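Local coordinates for SusD superfamily protein (Bacteroides vulgatus, PDB 3MYV) that probably binds polysaccharide at the bacterial outer membrane, at residues D205-K208 and A209-L212. Residues are numbered along the deposited sequence; the frame is centred on the assembly and turned at random.
Sequences DNRK and AFDL
Arg207 and Asp211, one helical turn apart, form a salt bridge in which, in one of two conformers modelled for the arginine, NH1 of Arg207 donates to OD1 of Asp211 at 3.1 Å. The bond is moderately bent (149°) and reaches OD1 on its syn side, tilted out of the carboxylate plane, with the guanidinium and carboxylate planes turned 52° against each other. Arg207 gets there by folding back: CG leaves anti to the backbone N (chi1 175°), and bends at chi2 and chi3 lay CD alongside the carboxylate. The Arg207 and Phe210 side chains run side by side, NH1 of Arg207 coming obliquely to 4.0 Å from Phe210 CD2. An alanine in place of Asp211 would probably leave Arg207 NH1 without its charged mate and the arginine end less restrained.

Beneath the side chains, four nearly straight backbone bonds run from residue i+4 to i, from Ala209 N to Asp205 O (2.9 Å) through Leu212 N to Lys208 O (3.0 Å). Asp205 holds the N-cap position but makes no capping bond; its OD2 hydrogen-bonds to His203 ND1. Phe210 packs on helices 334-348 and 350-367, while Leu212 meets Tyr200 of helix 189-202. This i to i+4 salt bridge thus marks the start of helix 206-223, consistent with the helical, TPR-related SusD fold.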
loop_
_atom_site.group_PDB
_atom_site.type_symbol
_atom_site.label_atom_id
_atom_site.label_comp_id
_atom_site.label_asym_id
_atom_site.label_seq_id
_atom_site.Cartn_x
_atom_site.Cartn_y
_atom_site.Cartn_z
ATOM N N ASP A 205 -13.288 6.757 -9.930
ATOM C CA ASP A 205 -14.488 6.016 -10.287
ATOM C C ASP A 205 -15.240 5.774 -8.965
ATOM O O ASP A 205 -15.329 4.659 -8.478
ATOM C CB ASP A 205 -14.157 4.670 -10.945
ATOM C CG ASP A 205 -13.477 4.790 -12.289
ATOM O OD1 ASP A 205 -13.854 5.651 -13.130
ATOM O OD2 ASP A 205 -12.551 3.970 -12.509
ATOM N N ASN A 206 -15.792 6.834 -8.395
ATOM C CA ASN A 206 -16.387 6.757 -7.067
ATOM C C ASN A 206 -17.580 5.818 -6.968
ATOM O O ASN A 206 -17.686 5.094 -6.004
ATOM C CB ASN A 206 -16.737 8.161 -6.567
ATOM C CG ASN A 206 -15.489 9.009 -6.406
ATOM O OD1 ASN A 206 -15.356 10.075 -7.001
ATOM N ND2 ASN A 206 -14.541 8.490 -5.656
ATOM N N ARG A 207 -18.450 5.790 -7.980
ATOM C CA ARG A 207 -19.580 4.867 -7.985
ATOM C C ARG A 207 -19.099 3.413 -7.998
ATOM O O ARG A 207 -19.572 2.573 -7.211
ATOM C CB ARG A 207 -20.492 5.173 -9.183
ATOM C CG ARG A 207 -21.650 4.224 -9.403
ATOM C CD ARG A 207 -22.449 3.948 -8.155
ATOM N NE ARG A 207 -23.036 5.143 -7.563
ATOM C CZ ARG A 207 -23.813 5.116 -6.481
ATOM N NH1 ARG A 207 -24.093 3.952 -5.886
ATOM N NH2 ARG A 207 -24.311 6.250 -5.991
ATOM N N LYS A 208 -18.151 3.111 -8.884
ATOM C CA LYS A 208 -17.586 1.761 -8.956
ATOM C C LYS A 208 -16.905 1.380 -7.639
ATOM O O LYS A 208 -17.099 0.260 -7.152
ATOM C CB LYS A 208 -16.605 1.614 -10.132
ATOM C CG LYS A 208 -17.275 1.865 -11.506
ATOM C CD LYS A 208 -16.348 1.441 -12.647
ATOM C CE LYS A 208 -16.917 1.771 -14.022
ATOM N NZ LYS A 208 -15.870 1.581 -15.084
ATOM N N ALA A 209 -16.131 2.304 -7.069
ATOM C CA ALA A 209 -15.454 2.065 -5.779
ATOM C C ALA A 209 -16.445 1.798 -4.659
ATOM O O ALA A 209 -16.306 0.821 -3.901
ATOM C CB ALA A 209 -14.522 3.239 -5.405
ATOM N N PHE A 210 -17.476 2.633 -4.564
ATOM C CA PHE A 210 -18.499 2.435 -3.517
ATOM C C PHE A 210 -19.201 1.096 -3.705
ATOM O O PHE A 210 -19.283 0.288 -2.780
ATOM C CB PHE A 210 -19.520 3.575 -3.487
ATOM C CG PHE A 210 -20.606 3.344 -2.498
ATOM C CD1 PHE A 210 -20.402 3.626 -1.159
ATOM C CD2 PHE A 210 -21.784 2.720 -2.875
ATOM C CE1 PHE A 210 -21.382 3.338 -0.219
ATOM C CE2 PHE A 210 -22.755 2.410 -1.934
ATOM C CZ PHE A 210 -22.553 2.732 -0.614
ATOM N N ASP A 211 -19.679 0.829 -4.918
ATOM C CA ASP A 211 -20.506 -0.355 -5.133
ATOM C C ASP A 211 -19.707 -1.635 -4.846
ATOM O O ASP A 211 -20.234 -2.583 -4.260
ATOM C CB ASP A 211 -21.036 -0.409 -6.556
ATOM C CG ASP A 211 -22.106 0.615 -6.851
ATOM O OD1 ASP A 211 -22.683 1.191 -5.921
ATOM O OD2 ASP A 211 -22.371 0.823 -8.054
ATOM N N LEU A 212 -18.441 -1.658 -5.266
ATOM C CA LEU A 212 -17.580 -2.813 -5.026
ATOM C C LEU A 212 -17.251 -2.945 -3.548
ATOM O O LEU A 212 -17.314 -4.057 -2.983
ATOM C CB LEU A 212 -16.288 -2.734 -5.863
ATOM C CG LEU A 212 -15.309 -3.920 -5.704
ATOM C CD1 LEU A 212 -15.997 -5.281 -5.869
ATOM C CD2 LEU A 212 -14.167 -3.816 -6.700
#